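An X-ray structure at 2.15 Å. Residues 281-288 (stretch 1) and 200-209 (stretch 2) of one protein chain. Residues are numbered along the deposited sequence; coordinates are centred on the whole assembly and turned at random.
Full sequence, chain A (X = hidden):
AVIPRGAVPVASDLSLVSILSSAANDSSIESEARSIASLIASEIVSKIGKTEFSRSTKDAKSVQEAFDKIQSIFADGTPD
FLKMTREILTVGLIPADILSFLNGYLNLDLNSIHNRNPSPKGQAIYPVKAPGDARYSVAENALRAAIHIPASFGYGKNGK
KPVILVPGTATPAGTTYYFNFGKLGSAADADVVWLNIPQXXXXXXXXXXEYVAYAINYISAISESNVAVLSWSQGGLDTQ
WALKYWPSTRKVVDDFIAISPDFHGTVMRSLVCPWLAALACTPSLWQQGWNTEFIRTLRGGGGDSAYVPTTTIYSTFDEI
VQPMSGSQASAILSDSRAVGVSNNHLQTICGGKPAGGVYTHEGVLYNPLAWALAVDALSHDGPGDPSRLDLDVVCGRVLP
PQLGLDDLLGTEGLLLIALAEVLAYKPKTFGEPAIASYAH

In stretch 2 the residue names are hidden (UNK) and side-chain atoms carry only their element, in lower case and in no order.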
# COMPACT_ATOMS: atom_id res chain seq x y z
N CYS A 281 5.69 -16.92 -9.53
CA CYS A 281 5.30 -15.58 -9.11
C CYS A 281 6.51 -14.72 -8.78
O CYS A 281 7.50 -14.80 -9.49
CB CYS A 281 4.33 -15.68 -7.93
SG CYS A 281 2.99 -16.87 -8.21
N THR A 282 6.43 -13.88 -7.74
CA THR A 282 7.56 -13.03 -7.36
C THR A 282 7.89 -13.33 -5.90
O THR A 282 7.03 -13.90 -5.21
CB THR A 282 7.28 -11.53 -7.64
OG1 THR A 282 6.71 -10.90 -6.49
CG2 THR A 282 6.43 -11.27 -8.89
N PRO A 283 9.10 -12.96 -5.39
CA PRO A 283 9.41 -13.22 -3.97
C PRO A 283 8.38 -12.67 -2.99
O PRO A 283 7.95 -13.41 -2.12
CB PRO A 283 10.77 -12.54 -3.78
CG PRO A 283 11.39 -12.56 -5.12
CD PRO A 283 10.25 -12.32 -6.07
N SER A 284 7.95 -11.39 -3.16
CA SER A 284 6.98 -10.77 -2.25
C SER A 284 5.59 -11.40 -2.32
O SER A 284 4.91 -11.42 -1.30
CB SER A 284 6.91 -9.26 -2.44
OG SER A 284 6.13 -8.90 -3.57
N LEU A 285 5.19 -11.93 -3.49
CA LEU A 285 3.89 -12.61 -3.62
C LEU A 285 3.92 -13.89 -2.78
O LEU A 285 3.02 -14.09 -1.96
CB LEU A 285 3.50 -12.91 -5.08
CG LEU A 285 3.36 -11.72 -6.06
CD1 LEU A 285 2.67 -12.14 -7.34
CD2 LEU A 285 2.59 -10.55 -5.43
N TRP A 286 4.98 -14.72 -2.95
CA TRP A 286 5.13 -15.95 -2.19
C TRP A 286 5.27 -15.72 -0.70
O TRP A 286 4.66 -16.46 0.08
CB TRP A 286 6.27 -16.82 -2.75
CG TRP A 286 5.86 -17.64 -3.93
CD1 TRP A 286 6.41 -17.62 -5.18
CD2 TRP A 286 4.77 -18.58 -4.00
NE1 TRP A 286 5.75 -18.49 -6.01
CE2 TRP A 286 4.74 -19.10 -5.31
CE3 TRP A 286 3.81 -19.03 -3.07
CZ2 TRP A 286 3.80 -20.04 -5.72
CZ3 TRP A 286 2.89 -19.99 -3.47
CH2 TRP A 286 2.89 -20.49 -4.78
N GLN A 287 6.01 -14.67 -0.28
CA GLN A 287 6.21 -14.34 1.14
C GLN A 287 4.93 -13.89 1.84
O GLN A 287 4.85 -14.00 3.06
CB GLN A 287 7.27 -13.24 1.30
CG GLN A 287 8.68 -13.75 1.03
CD GLN A 287 9.67 -12.62 0.95
OE1 GLN A 287 9.48 -11.63 0.23
NE2 GLN A 287 10.76 -12.76 1.68
N GLN A 288 3.95 -13.40 1.08
CA GLN A 288 2.70 -12.91 1.66
C GLN A 288 1.65 -14.01 1.88
O GLN A 288 0.50 -13.71 2.20
CB GLN A 288 2.15 -11.73 0.85
CG GLN A 288 2.99 -10.48 1.12
CD GLN A 288 2.60 -9.34 0.24
OE1 GLN A 288 3.05 -9.20 -0.90
NE2 GLN A 288 1.76 -8.48 0.77
N UNK A 200 8.86 -2.18 -7.74
CA UNK A 200 7.51 -1.94 -7.23
C UNK A 200 7.10 -2.94 -6.14
O UNK A 200 6.05 -3.59 -6.26
c UNK A 200 6.50 -1.92 -8.39
N UNK A 201 7.95 -3.11 -5.11
CA UNK A 201 7.71 -4.00 -3.96
C UNK A 201 7.50 -5.49 -4.33
O UNK A 201 6.93 -6.23 -3.53
c UNK A 201 6.53 -3.49 -3.12
o UNK A 201 6.68 -2.12 -2.79
N UNK A 202 7.96 -5.92 -5.51
CA UNK A 202 7.81 -7.32 -5.94
C UNK A 202 9.00 -8.19 -5.56
O UNK A 202 8.87 -9.41 -5.51
c UNK A 202 5.95 -6.90 -9.32
c UNK A 202 4.98 -7.93 -7.27
c UNK A 202 6.07 -7.00 -7.84
c UNK A 202 7.47 -7.45 -7.43
N UNK A 203 10.15 -7.57 -5.22
CA UNK A 203 11.31 -8.30 -4.72
C UNK A 203 11.06 -8.67 -3.26
O UNK A 203 10.04 -8.28 -2.67
n UNK A 203 14.16 -6.28 -6.15
o UNK A 203 12.78 -7.72 -7.17
c UNK A 203 13.18 -7.16 -6.14
c UNK A 203 12.59 -7.44 -4.78
N UNK A 204 12.00 -9.42 -2.67
CA UNK A 204 12.04 -9.87 -1.29
C UNK A 204 11.60 -8.75 -0.32
O UNK A 204 12.18 -7.66 -0.32
c UNK A 204 13.48 -10.33 -0.99
c UNK A 204 13.74 -10.96 0.35
o UNK A 204 14.86 -11.46 0.56
o UNK A 204 12.82 -10.96 1.21
N UNK A 205 10.53 -9.01 0.47
CA UNK A 205 9.97 -8.08 1.47
C UNK A 205 11.06 -7.63 2.46
O UNK A 205 11.06 -6.47 2.88
c UNK A 205 8.15 -7.66 3.22
c UNK A 205 8.71 -8.64 2.18
c UNK A 205 7.61 -9.01 1.18
N UNK A 206 12.02 -8.53 2.79
CA UNK A 206 13.16 -8.24 3.68
C UNK A 206 14.04 -7.12 3.11
O UNK A 206 14.55 -6.31 3.88
o UNK A 206 14.30 -12.45 5.67
c UNK A 206 13.93 -11.96 4.59
c UNK A 206 13.18 -10.66 4.54
n UNK A 206 14.17 -12.56 3.44
c UNK A 206 13.99 -9.51 3.94
N UNK A 207 14.20 -7.07 1.77
CA UNK A 207 14.96 -6.03 1.07
C UNK A 207 14.10 -4.77 1.01
O UNK A 207 14.61 -3.68 1.28
c UNK A 207 16.10 -5.33 -1.14
c UNK A 207 16.26 -7.78 -0.37
c UNK A 207 17.56 -7.79 0.46
c UNK A 207 15.40 -6.48 -0.37
N UNK A 208 12.80 -4.91 0.67
CA UNK A 208 11.86 -3.79 0.59
C UNK A 208 11.83 -2.99 1.89
O UNK A 208 11.80 -1.77 1.85
n UNK A 208 9.31 -5.74 -1.34
o UNK A 208 11.25 -4.82 -1.97
c UNK A 208 10.45 -4.27 0.22
c UNK A 208 10.37 -4.97 -1.12
N UNK A 209 11.86 -3.71 3.03
CA UNK A 209 11.85 -3.15 4.38
C UNK A 209 13.02 -2.21 4.68
O UNK A 209 12.85 -1.28 5.46
c UNK A 209 11.82 -4.28 5.41
o UNK A 209 10.69 -5.11 5.18

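Position 200 carries a single side-chain carbon, which is out of reach of stretch 1; one carbon and nothing further is Ala200. At position 201 one carbon bears one oxygen. This side chain stays clear of the helix, but the backbone carbonyl meets the hydroxyl of Ser284. The pattern is that of a serine, Ser201, and Ser284 OG donates a hydrogen bond to Ser201 O at 2.8 Å.

Position 202 has four carbons, forked at the second, and one of its end carbons lies near Leu285 CD2 and Thr282 OG1; this is Leu202. Its CD2 lies 4.0 Å from CD2 of Leu285, an apolar contact, and 3.5 Å from Thr282 OG1. The polar contacts of this residue are made by its carbonyl. Leu202 O accepts from Thr282 OG1 at 2.8 Å and from Ser284 N at 3.2 Å, the latter nearly linear at 171°. Ser284 N belongs to the first turn of the helix that begins at Pro283, where amides lack a carbonyl from a preceding turn, so Leu202 O supplies an acceptor from outside the helix.

Position 203 shows two carbons, the second bearing one oxygen and one nitrogen. Its CA-to-CB bond points away from stretch 1, and the contact falls to the backbone, whose carbonyl nears Ser284 CB. This is Asn203, with Asn203 O 3.3 Å from Ser284 CB.

At position 204 two carbons end in two oxygens, a carboxylate. Its CA-to-CB bond also points away, yet one of the oxygens meets Gln287 NE2, and the backbone nitrogen lies near Pro283 CB; this is Asp204. Asp204 OD1 accepts from Gln287 NE2 at 2.8 Å, and Pro283 CB packs 3.5 Å from Asp204 N.

Position 205 carries one carbon with two more attached, one of them near Ser284 CB and Gln287 OE1: the branched side chain of Val205. Its CG2 approaches Ser284 CB at 3.7 Å and Gln287 OE1 at 3.4 Å, while Val205 N donates to Gln287 OE1 at 2.8 Å and 173°.

Position 206 has three carbons, the last holding one oxygen and one nitrogen, and this end lies near Gln287 NE2 without bonding to it: Gln206. Gln206 N donates to Asp204 OD1 at 3.0 Å, a capping bond at the N-terminus of the second helix.

Position 207, with four carbons forked at the first and one arm two carbons long, makes no contact with stretch 1; it is Ile207. At position 208 two carbons end in an oxygen and a nitrogen, and CA-to-CB points toward stretch 1, the end nearing Ser284 CB: Asn208. Position 209, one carbon and one oxygen, makes no contact and is Ser209.

The contact sets the first helix, from its N-cap Thr282 to Gln287, against the loop and the start of the second, with axes at 108°. The side-chain amide of Gln287 bridges the start of the second helix, NE2 donating to the capping carboxylate and OE1 accepting from Val205 N. Leu202 and Leu285 add a small apolar contact to this largely polar junction.

Stretch 2 200-209: ASLNDVQINS
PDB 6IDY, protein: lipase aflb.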